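Benzoylformate Decarboxylase (Polynucleobacter necessarius, PDB 4K9Q) binds thiamine diphosphate together with a magnesium ion and probably decarboxylates benzoylformate to benzaldehyde and carbon dioxide. Local coordinates at residues 350-355 against 374-379; 357-362 against 452-457; 367-372 against 378-383. One frame throughout, in Å; residues are numbered along the deposited sequence.

Interaction 1: 350-355 against 374-379; sequences LRPHAV and PSIVPL. With TPP (thiamine diphosphate), chain D.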
loop_
_atom_site.group_PDB
_atom_site.type_symbol
_atom_site.label_atom_id
_atom_site.label_comp_id
_atom_site.label_asym_id
_atom_site.label_seq_id
_atom_site.Cartn_x
_atom_site.Cartn_y
_atom_site.Cartn_z
ATOM N N LEU A 350 12.778 -47.888 9.762
ATOM C CA LEU A 350 12.166 -47.963 8.442
ATOM C C LEU A 350 12.653 -46.850 7.516
ATOM O O LEU A 350 12.785 -45.702 7.924
ATOM C CB LEU A 350 10.645 -47.893 8.568
ATOM C CG LEU A 350 9.974 -49.054 9.305
ATOM C CD1 LEU A 350 8.485 -48.804 9.437
ATOM C CD2 LEU A 350 10.248 -50.342 8.556
ATOM N N ARG A 351 12.922 -47.211 6.267
ATOM C CA ARG A 351 13.357 -46.248 5.265
ATOM C C ARG A 351 12.167 -45.747 4.460
ATOM O O ARG A 351 11.323 -46.530 4.028
ATOM C CB ARG A 351 14.393 -46.889 4.349
ATOM C CG ARG A 351 15.654 -47.289 5.100
ATOM C CD ARG A 351 16.644 -47.939 4.182
ATOM N NE ARG A 351 17.831 -48.383 4.904
ATOM C CZ ARG A 351 18.849 -49.010 4.326
ATOM N NH1 ARG A 351 18.811 -49.264 3.026
ATOM N NH2 ARG A 351 19.899 -49.382 5.047
ATOM N N PRO A 352 12.094 -44.424 4.244
ATOM C CA PRO A 352 10.913 -43.857 3.584
ATOM C C PRO A 352 10.615 -44.398 2.173
ATOM O O PRO A 352 9.434 -44.498 1.836
ATOM C CB PRO A 352 11.208 -42.349 3.563
ATOM C CG PRO A 352 12.689 -42.231 3.734
ATOM C CD PRO A 352 13.085 -43.396 4.605
ATOM N N HIS A 353 11.626 -44.739 1.373
ATOM C CA HIS A 353 11.345 -45.301 0.049
ATOM C C HIS A 353 10.573 -46.622 0.210
ATOM O O HIS A 353 9.663 -46.912 -0.561
ATOM C CB HIS A 353 12.631 -45.513 -0.758
ATOM C CG HIS A 353 12.410 -45.709 -2.230
ATOM N ND1 HIS A 353 11.859 -46.858 -2.759
ATOM C CD2 HIS A 353 12.697 -44.911 -3.287
ATOM C CE1 HIS A 353 11.810 -46.756 -4.076
ATOM N NE2 HIS A 353 12.314 -45.584 -4.421
ATOM N N ALA A 354 10.920 -47.415 1.219
ATOM C CA ALA A 354 10.212 -48.679 1.415
ATOM C C ALA A 354 8.789 -48.429 1.896
ATOM O O ALA A 354 7.855 -49.102 1.469
ATOM C CB ALA A 354 10.962 -49.574 2.385
ATOM N N VAL A 355 8.625 -47.457 2.792
ATOM C CA VAL A 355 7.296 -47.058 3.247
ATOM C C VAL A 355 6.436 -46.667 2.040
ATOM O O VAL A 355 5.296 -47.120 1.900
ATOM C CB VAL A 355 7.364 -45.893 4.263
ATOM C CG1 VAL A 355 5.961 -45.362 4.580
ATOM C CG2 VAL A 355 8.061 -46.352 5.539
ATOM N N PRO A 374 8.652 -32.702 2.902
ATOM C CA PRO A 374 9.691 -32.201 2.000
ATOM C C PRO A 374 10.872 -33.148 1.761
ATOM O O PRO A 374 11.289 -33.297 0.607
ATOM C CB PRO A 374 10.145 -30.906 2.686
ATOM C CG PRO A 374 8.883 -30.403 3.349
ATOM C CD PRO A 374 8.212 -31.676 3.868
ATOM N N SER A 375 11.397 -33.789 2.798
ATOM C CA SER A 375 12.614 -34.579 2.604
ATOM C C SER A 375 12.421 -35.806 1.700
ATOM O O SER A 375 13.396 -36.300 1.133
ATOM C CB SER A 375 13.243 -34.998 3.943
ATOM O OG SER A 375 12.478 -35.997 4.573
ATOM N N ILE A 376 11.183 -36.284 1.546
ATOM C CA ILE A 376 10.955 -37.508 0.762
ATOM C C ILE A 376 10.505 -37.272 -0.687
ATOM O O ILE A 376 10.248 -38.225 -1.422
ATOM C CB ILE A 376 9.944 -38.474 1.448
ATOM C CG1 ILE A 376 8.521 -37.908 1.386
ATOM C CG2 ILE A 376 10.372 -38.778 2.881
ATOM C CD1 ILE A 376 7.453 -38.878 1.922
ATOM N N VAL A 377 10.415 -36.020 -1.112
ATOM C CA VAL A 377 9.892 -35.739 -2.454
ATOM C C VAL A 377 10.530 -36.571 -3.593
ATOM O O VAL A 377 9.810 -37.143 -4.416
ATOM C CB VAL A 377 9.905 -34.224 -2.755
ATOM C CG1 VAL A 377 9.584 -33.961 -4.228
ATOM C CG2 VAL A 377 8.908 -33.527 -1.831
ATOM N N PRO A 378 11.875 -36.645 -3.649
ATOM C CA PRO A 378 12.461 -37.439 -4.739
ATOM C C PRO A 378 12.067 -38.917 -4.657
ATOM O O PRO A 378 11.865 -39.568 -5.688
ATOM C CB PRO A 378 13.979 -37.267 -4.533
ATOM C CG PRO A 378 14.109 -35.998 -3.731
ATOM C CD PRO A 378 12.910 -35.998 -2.822
ATOM N N LEU A 379 11.943 -39.447 -3.444
ATOM C CA LEU A 379 11.538 -40.835 -3.280
ATOM C C LEU A 379 10.103 -41.026 -3.766
ATOM O O LEU A 379 9.784 -42.006 -4.434
ATOM C CB LEU A 379 11.679 -41.268 -1.815
ATOM C CG LEU A 379 13.013 -40.896 -1.170
ATOM C CD1 LEU A 379 13.078 -41.399 0.266
ATOM C CD2 LEU A 379 14.174 -41.440 -1.985
HETATM N "N1'" TPP D . 7.075 -22.235 8.018
HETATM C "C2'" TPP D . 6.195 -22.264 6.948
HETATM C CM2 TPP D . 4.795 -21.748 7.103
HETATM N "N3'" TPP D . 6.592 -22.749 5.717
HETATM C "C4'" TPP D . 7.871 -23.218 5.548
HETATM N "N4'" TPP D . 8.253 -23.670 4.355
HETATM C "C5'" TPP D . 8.754 -23.228 6.628
HETATM C "C6'" TPP D . 8.366 -22.719 7.867
HETATM C "C7'" TPP D . 10.159 -23.740 6.443
HETATM N N3 TPP D . 10.320 -25.177 6.272
HETATM C C2 TPP D . 10.529 -25.808 5.056
HETATM S S1 TPP D . 10.709 -27.405 5.164
HETATM C C5 TPP D . 10.539 -27.355 6.770
HETATM C C4 TPP D . 10.340 -26.078 7.289
HETATM C CM4 TPP D . 10.150 -25.739 8.746
HETATM C C6 TPP D . 10.653 -28.667 7.493
HETATM C C7 TPP D . 9.601 -29.702 7.131
HETATM O O7 TPP D . 9.746 -30.718 8.097
HETATM P PA TPP D . 8.874 -32.068 8.038
HETATM O O1A TPP D . 7.459 -31.716 7.678
HETATM O O2A TPP D . 8.941 -32.786 9.347
HETATM O O3A TPP D . 9.465 -32.862 6.771
HETATM P PB TPP D . 10.883 -33.609 6.633
HETATM O O1B TPP D . 11.804 -32.643 5.962
HETATM O O2B TPP D . 10.629 -34.817 5.758
HETATM O O3B TPP D . 11.432 -33.982 7.972
#
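Pro352 and His353, on the first turn of helix 352-361, lie beside Ile376 and Leu379, with CA atoms 6.9 Å apart for Pro352 and Ile376 and 5.6 Å for His353 and Leu379. The pyrrolidine ring of Pro352 fits this place well: it is compact, apolar and at home in a first helical turn. CG of Pro352 touches CD1 of Leu379 at 3.6 Å, while CB of Pro352 meets CG2 of Ile376 at 3.7 Å. The branched end of Leu379 straddles the helix start, because its other methyl, CD2, lies 4.0 Å from CD2 of His353, at the edge of the imidazole and in its plane. That ring is held by both nitrogens, ND1 by Glu357 and NE2 by Asp382. Just ahead of Ile376, the amide N of Ser375 donates to O2B of thiamine diphosphate at 3.2 Å, and serine adds a hydroxyl on the same diphosphate side. The apolar packing thus lies next in sequence to the turn at Ser375 that binds the cofactor. Ile376 and Val355 also lean on Phe454 of strand 449-455, Val355 touches helix 501-513, and Pro374 meets Ile461 of helix 460-468.

Interaction 2: 357-362 against 452-457; sequences EVLKEN and VVFQNE. With MG (magnesium ion), chain C; TPP (thiamine diphosphate), chain D.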
loop_
_atom_site.group_PDB
_atom_site.type_symbol
_atom_site.label_atom_id
_atom_site.label_comp_id
_atom_site.label_asym_id
_atom_site.label_seq_id
_atom_site.Cartn_x
_atom_site.Cartn_y
_atom_site.Cartn_z
ATOM N N GLU A 357 6.851 -47.502 -1.155
ATOM C CA GLU A 357 6.580 -48.703 -1.948
ATOM C C GLU A 357 5.417 -49.513 -1.391
ATOM O O GLU A 357 4.585 -50.014 -2.150
ATOM C CB GLU A 357 7.814 -49.596 -2.018
ATOM C CG GLU A 357 8.938 -49.057 -2.884
ATOM C CD GLU A 357 10.155 -49.950 -2.805
ATOM O OE1 GLU A 357 10.019 -51.144 -3.148
ATOM O OE2 GLU A 357 11.231 -49.473 -2.375
ATOM N N VAL A 358 5.368 -49.656 -0.068
ATOM C CA VAL A 358 4.273 -50.380 0.580
ATOM C C VAL A 358 2.930 -49.685 0.344
ATOM O O VAL A 358 1.913 -50.326 0.083
ATOM C CB VAL A 358 4.544 -50.583 2.086
ATOM C CG1 VAL A 358 3.311 -51.137 2.786
ATOM C CG2 VAL A 358 5.728 -51.521 2.257
ATOM N N LEU A 359 2.924 -48.359 0.411
ATOM C CA LEU A 359 1.692 -47.633 0.139
ATOM C C LEU A 359 1.277 -47.815 -1.323
ATOM O O LEU A 359 0.119 -48.113 -1.614
ATOM C CB LEU A 359 1.860 -46.152 0.458
ATOM C CG LEU A 359 2.125 -45.789 1.909
ATOM C CD1 LEU A 359 2.327 -44.285 2.019
ATOM C CD2 LEU A 359 0.957 -46.234 2.770
ATOM N N LYS A 360 2.228 -47.654 -2.235
ATOM C CA LYS A 360 1.939 -47.770 -3.661
ATOM C C LYS A 360 1.360 -49.150 -4.016
ATOM O O LYS A 360 0.310 -49.247 -4.665
ATOM C CB LYS A 360 3.200 -47.457 -4.480
ATOM C CG LYS A 360 3.076 -47.705 -5.967
ATOM C CD LYS A 360 2.037 -46.808 -6.605
ATOM C CE LYS A 360 1.821 -47.194 -8.063
ATOM N NZ LYS A 360 0.943 -46.234 -8.778
ATOM N N GLU A 361 2.021 -50.210 -3.564
ATOM C CA GLU A 361 1.627 -51.559 -3.968
ATOM C C GLU A 361 0.298 -52.003 -3.363
ATOM O O GLU A 361 -0.272 -53.003 -3.795
ATOM C CB GLU A 361 2.738 -52.572 -3.662
ATOM C CG GLU A 361 2.976 -52.806 -2.193
ATOM C CD GLU A 361 4.275 -53.553 -1.912
ATOM O OE1 GLU A 361 5.081 -53.763 -2.850
ATOM O OE2 GLU A 361 4.494 -53.921 -0.741
ATOM N N ASN A 362 -0.196 -51.260 -2.374
ATOM C CA ASN A 362 -1.488 -51.561 -1.761
ATOM C C ASN A 362 -2.568 -50.527 -2.082
ATOM O O ASN A 362 -3.661 -50.575 -1.516
ATOM C CB ASN A 362 -1.349 -51.705 -0.242
ATOM C CG ASN A 362 -0.595 -52.961 0.158
ATOM O OD1 ASN A 362 -1.124 -54.072 0.072
ATOM N ND2 ASN A 362 0.639 -52.789 0.619
ATOM N N VAL A 452 -0.750 -40.188 6.113
ATOM C CA VAL A 452 0.388 -41.019 6.476
ATOM C C VAL A 452 1.503 -40.082 6.904
ATOM O O VAL A 452 2.022 -39.309 6.087
ATOM C CB VAL A 452 0.856 -41.913 5.313
ATOM C CG1 VAL A 452 2.009 -42.810 5.759
ATOM C CG2 VAL A 452 -0.309 -42.764 4.805
ATOM N N VAL A 453 1.854 -40.132 8.184
ATOM C CA VAL A 453 2.840 -39.209 8.737
ATOM C C VAL A 453 4.207 -39.871 8.868
ATOM O O VAL A 453 4.371 -40.857 9.591
ATOM C CB VAL A 453 2.410 -38.673 10.121
ATOM C CG1 VAL A 453 3.424 -37.635 10.631
ATOM C CG2 VAL A 453 1.020 -38.082 10.067
ATOM N N PHE A 454 5.181 -39.317 8.159
ATOM C CA PHE A 454 6.551 -39.804 8.189
ATOM C C PHE A 454 7.297 -39.183 9.361
ATOM O O PHE A 454 7.730 -38.030 9.301
ATOM C CB PHE A 454 7.241 -39.491 6.852
ATOM C CG PHE A 454 6.693 -40.291 5.698
ATOM C CD1 PHE A 454 5.420 -40.048 5.205
ATOM C CD2 PHE A 454 7.454 -41.286 5.111
ATOM C CE1 PHE A 454 4.909 -40.797 4.148
ATOM C CE2 PHE A 454 6.961 -42.031 4.045
ATOM C CZ PHE A 454 5.684 -41.788 3.565
ATOM N N GLN A 455 7.435 -39.939 10.442
ATOM C CA GLN A 455 7.973 -39.369 11.671
ATOM C C GLN A 455 9.480 -39.591 11.846
ATOM O O GLN A 455 9.910 -40.644 12.305
ATOM C CB GLN A 455 7.195 -39.870 12.893
ATOM C CG GLN A 455 7.649 -39.207 14.178
ATOM C CD GLN A 455 6.823 -39.607 15.372
ATOM O OE1 GLN A 455 6.716 -40.788 15.707
ATOM N NE2 GLN A 455 6.251 -38.624 16.038
ATOM N N ASN A 456 10.278 -38.583 11.480
ATOM C CA ASN A 456 11.723 -38.618 11.730
ATOM C C ASN A 456 12.156 -37.726 12.899
ATOM O O ASN A 456 13.349 -37.576 13.170
ATOM C CB ASN A 456 12.540 -38.313 10.453
ATOM C CG ASN A 456 12.164 -36.983 9.819
ATOM O OD1 ASN A 456 11.440 -36.200 10.414
ATOM N ND2 ASN A 456 12.656 -36.729 8.608
ATOM N N GLU A 457 11.171 -37.169 13.604
ATOM C CA GLU A 457 11.400 -36.309 14.765
ATOM C C GLU A 457 12.319 -35.129 14.480
ATOM O O GLU A 457 13.089 -34.714 15.344
ATOM C CB GLU A 457 11.916 -37.133 15.956
ATOM C CG GLU A 457 10.976 -38.275 16.276
ATOM C CD GLU A 457 11.246 -38.915 17.623
ATOM O OE1 GLU A 457 12.391 -39.344 17.855
ATOM O OE2 GLU A 457 10.306 -38.983 18.442
HETATM MG MG MG C . 10.190 -34.525 9.769
HETATM N "N1'" TPP D . 7.075 -22.235 8.018
HETATM C "C2'" TPP D . 6.195 -22.264 6.948
HETATM C CM2 TPP D . 4.795 -21.748 7.103
HETATM N "N3'" TPP D . 6.592 -22.749 5.717
HETATM C "C4'" TPP D . 7.871 -23.218 5.548
HETATM N "N4'" TPP D . 8.253 -23.670 4.355
HETATM C "C5'" TPP D . 8.754 -23.228 6.628
HETATM C "C6'" TPP D . 8.366 -22.719 7.867
HETATM C "C7'" TPP D . 10.159 -23.740 6.443
HETATM N N3 TPP D . 10.320 -25.177 6.272
HETATM C C2 TPP D . 10.529 -25.808 5.056
HETATM S S1 TPP D . 10.709 -27.405 5.164
HETATM C C5 TPP D . 10.539 -27.355 6.770
HETATM C C4 TPP D . 10.340 -26.078 7.289
HETATM C CM4 TPP D . 10.150 -25.739 8.746
HETATM C C6 TPP D . 10.653 -28.667 7.493
HETATM C C7 TPP D . 9.601 -29.702 7.131
HETATM O O7 TPP D . 9.746 -30.718 8.097
HETATM P PA TPP D . 8.874 -32.068 8.038
HETATM O O1A TPP D . 7.459 -31.716 7.678
HETATM O O2A TPP D . 8.941 -32.786 9.347
HETATM O O3A TPP D . 9.465 -32.862 6.771
HETATM P PB TPP D . 10.883 -33.609 6.633
HETATM O O1B TPP D . 11.804 -32.643 5.962
HETATM O O2B TPP D . 10.629 -34.817 5.758
HETATM O O3B TPP D . 11.432 -33.982 7.972
HETATM O O HOH W 1 9.106 -35.935 8.235
#
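O3B of thiamine diphosphate is gripped from two quarters, by the magnesium ion at 2.2 Å and by ND2 of Asn456, which donates to it over 3.1 Å with an N-H...O angle of 154°. The other end of the same amide, OD1 of Asn456, binds the magnesium at 2.2 Å. An asparagine suits the spot because one short side chain offers a metal ligand and an N-H together, and using both ends fixes the rotation of the amide. O2A of the cofactor, a water, Asp429 and the backbone oxygen of Glu458 bring the metal's ligands to six. The water also donates to the carbonyl O of Phe454 at 2.7 Å, so the strand end shares in holding the metal's shell.

Farther back along strand 449-455 the contact is purely apolar. Leu359, its CG opposite the carbonyl carbon (chi1 -64°), reaches out from helix 352-361 and meets Val452 tip to tip: CD1 of Leu359 sits against both methyls of Val452, 4.0 Å from CG1 and 4.1 Å from CG2. CD1 of Leu359 also approaches CZ of Phe454 obliquely, at 4.5 Å. Valine and phenylalanine are good strand residues, and the alternation of the strand turns Val453 to helix 429-434 instead. The leucine, reaching toward the strand, spans with Val452 the 9.3 Å between the CA atoms of Leu359 and Val452, while Tyr508 of helix 501-513 flanks it. A helix packed on the middle of a parallel strand, with the cofactor's diphosphate and metal at the strand's C-terminal end, is characteristic of the thiamine diphosphate-binding fold; Asp429 and Asn456 belong to its family motif, Gly-Asp-Gly followed some 25 to 30 residues later by asparagine.

Interaction 3: 367-372 against 378-383; sequences IVLVEE and PLMQDV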
loop_
_atom_site.group_PDB
_atom_site.type_symbol
_atom_site.label_atom_id
_atom_site.label_comp_id
_atom_site.label_asym_id
_atom_site.label_seq_id
_atom_site.Cartn_x
_atom_site.Cartn_y
_atom_site.Cartn_z
ATOM N N ILE A 367 -6.853 -43.068 -6.731
ATOM C CA ILE A 367 -6.725 -42.297 -5.500
ATOM C C ILE A 367 -6.392 -40.856 -5.865
ATOM O O ILE A 367 -6.044 -40.559 -7.011
ATOM C CB ILE A 367 -5.600 -42.844 -4.569
ATOM C CG1 ILE A 367 -4.222 -42.702 -5.223
ATOM C CG2 ILE A 367 -5.864 -44.288 -4.188
ATOM C CD1 ILE A 367 -3.068 -42.997 -4.267
ATOM N N VAL A 368 -6.547 -39.959 -4.900
ATOM C CA VAL A 368 -5.965 -38.624 -4.999
ATOM C C VAL A 368 -4.756 -38.655 -4.079
ATOM O O VAL A 368 -4.840 -39.190 -2.976
ATOM C CB VAL A 368 -6.959 -37.546 -4.551
ATOM C CG1 VAL A 368 -6.267 -36.188 -4.458
ATOM C CG2 VAL A 368 -8.144 -37.478 -5.524
ATOM N N LEU A 369 -3.623 -38.132 -4.544
ATOM C CA LEU A 369 -2.395 -38.142 -3.754
ATOM C C LEU A 369 -1.982 -36.708 -3.457
ATOM O O LEU A 369 -1.854 -35.897 -4.373
ATOM C CB LEU A 369 -1.267 -38.851 -4.513
ATOM C CG LEU A 369 0.031 -38.961 -3.707
ATOM C CD1 LEU A 369 -0.157 -39.904 -2.550
ATOM C CD2 LEU A 369 1.181 -39.441 -4.595
ATOM N N VAL A 370 -1.783 -36.403 -2.179
ATOM C CA VAL A 370 -1.354 -35.074 -1.736
ATOM C C VAL A 370 -0.051 -35.235 -0.960
ATOM O O VAL A 370 0.143 -36.243 -0.288
ATOM C CB VAL A 370 -2.428 -34.460 -0.825
ATOM C CG1 VAL A 370 -1.990 -33.091 -0.301
ATOM C CG2 VAL A 370 -3.753 -34.337 -1.591
ATOM N N GLU A 371 0.861 -34.276 -1.068
ATOM C CA GLU A 371 2.146 -34.419 -0.385
ATOM C C GLU A 371 2.634 -33.119 0.256
ATOM O O GLU A 371 2.591 -32.048 -0.353
ATOM C CB GLU A 371 3.207 -35.000 -1.333
ATOM C CG GLU A 371 4.655 -34.921 -0.837
ATOM C CD GLU A 371 5.299 -33.563 -1.095
ATOM O OE1 GLU A 371 5.920 -33.020 -0.156
ATOM O OE2 GLU A 371 5.194 -33.021 -2.232
ATOM N N GLU A 372 3.083 -33.233 1.499
ATOM C CA GLU A 372 3.774 -32.155 2.200
ATOM C C GLU A 372 4.719 -32.819 3.190
ATOM O O GLU A 372 4.503 -32.786 4.399
ATOM C CB GLU A 372 2.788 -31.227 2.912
ATOM C CG GLU A 372 3.416 -29.931 3.439
ATOM C CD GLU A 372 2.386 -28.970 3.998
ATOM O OE1 GLU A 372 1.586 -28.400 3.217
ATOM O OE2 GLU A 372 2.365 -28.787 5.227
ATOM N N PRO A 378 11.875 -36.645 -3.649
ATOM C CA PRO A 378 12.461 -37.439 -4.739
ATOM C C PRO A 378 12.067 -38.917 -4.657
ATOM O O PRO A 378 11.865 -39.568 -5.688
ATOM C CB PRO A 378 13.979 -37.267 -4.533
ATOM C CG PRO A 378 14.109 -35.998 -3.731
ATOM C CD PRO A 378 12.910 -35.998 -2.822
ATOM N N LEU A 379 11.943 -39.447 -3.444
ATOM C CA LEU A 379 11.538 -40.835 -3.280
ATOM C C LEU A 379 10.103 -41.026 -3.766
ATOM O O LEU A 379 9.784 -42.006 -4.434
ATOM C CB LEU A 379 11.679 -41.268 -1.815
ATOM C CG LEU A 379 13.013 -40.896 -1.170
ATOM C CD1 LEU A 379 13.078 -41.399 0.266
ATOM C CD2 LEU A 379 14.174 -41.440 -1.985
ATOM N N MET A 380 9.232 -40.077 -3.430
ATOM C CA MET A 380 7.852 -40.129 -3.876
ATOM C C MET A 380 7.776 -40.099 -5.398
ATOM O O MET A 380 6.996 -40.826 -6.007
ATOM C CB MET A 380 7.063 -38.954 -3.290
ATOM C CG MET A 380 5.623 -38.917 -3.752
ATOM S SD MET A 380 4.809 -37.338 -3.405
ATOM C CE MET A 380 5.723 -36.246 -4.493
ATOM N N GLN A 381 8.591 -39.250 -6.013
ATOM C CA GLN A 381 8.630 -39.143 -7.462
ATOM C C GLN A 381 9.093 -40.451 -8.117
ATOM O O GLN A 381 8.676 -40.771 -9.223
ATOM C CB GLN A 381 9.503 -37.962 -7.871
ATOM C CG GLN A 381 8.849 -36.639 -7.500
ATOM C CD GLN A 381 9.770 -35.448 -7.639
ATOM O OE1 GLN A 381 10.989 -35.587 -7.684
ATOM N NE2 GLN A 381 9.183 -34.257 -7.695
ATOM N N ASP A 382 9.927 -41.219 -7.424
ATOM C CA ASP A 382 10.370 -42.501 -7.973
ATOM C C ASP A 382 9.264 -43.546 -7.896
ATOM O O ASP A 382 9.121 -44.387 -8.786
ATOM C CB ASP A 382 11.595 -43.029 -7.226
ATOM C CG ASP A 382 12.227 -44.225 -7.926
ATOM O OD1 ASP A 382 12.471 -44.126 -9.146
ATOM O OD2 ASP A 382 12.472 -45.258 -7.264
ATOM N N VAL A 383 8.486 -43.490 -6.820
ATOM C CA VAL A 383 7.558 -44.562 -6.495
ATOM C C VAL A 383 6.178 -44.311 -7.072
ATOM O O VAL A 383 5.613 -45.165 -7.751
ATOM C CB VAL A 383 7.448 -44.755 -4.963
ATOM C CG1 VAL A 383 6.347 -45.752 -4.615
ATOM C CG2 VAL A 383 8.796 -45.204 -4.373
#
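Met380 leaves its helix extended, CG trans to the backbone N (chi1 178°) and the next torsion also near trans, which carries the sulfur to Glu371; the bend at its last torsion (chi3 67°) then turns the methyl CE back toward CG and OE2 of the glutamate. Glu371 itself starts out extended from strand 368-372 and bends at its second torsion (chi2 -82°), crossing the methionine at a slant. The thioether therefore meets the hydrocarbon part of the glutamate: SD of Met380 is 3.5 Å from CB and equally 3.5 Å from CG of Glu371. CE of Met380 lies 4.0 Å from OE2 of Glu371, a looser approach to the carboxylate. On the same strand face, two residues back, CD2 of Leu369 lies 4.4 Å from SD of Met380.

Methionine is apt here, since its slender, flexible chain can span the 8.8 Å between the CA atoms of Glu371 and Met380 and follow the surface it finds. With an alanine here, the space filled by the thioether would probably become a gap between helix and strand, leaving the aliphatic part of Glu371 with less cover and freer to turn. The polar end of Glu371 is buried but not without a partner: OE1 accepts from the backbone N of Cys373, a residue that binds thiamine diphosphate, so the side chain braces the turn leading out of the strand. Val370, between the two contact residues, faces away and packs on strand 423-428. Phe392 of strand 392-393 touches Leu369, Glu371 and Met380 alike, and Leu426 adds to the cover of Met380. Strand 368-372, helix 377-383 and strand 392-393 form a beta-alpha-beta unit, the repeating element of the parallel sheet in this thiamine diphosphate-binding domain, with the helix packed on the sheet through Met380.

How the interactions relate
Following the chain, helix 352-361 comes first and opens two loops. Its start, in 350-355, is met by 374-379, closing interaction 1; its later turns, in 357-362, wait until strand 449-455 arrives, closing the much longer loop of interaction 2. These two loops cross. Interaction 3 is local, joining strand 368-372 to helix 377-383 just beyond it, and falls wholly within the span of interaction 2; it shares Pro378 and Leu379 with interaction 1. Val383 ties the three together, its CG2 packing on CE1 of His353 from interaction 1 and its CG1 on CB of Lys360 from interaction 2. Together they fasten both helices to one parallel sheet beside the diphosphate.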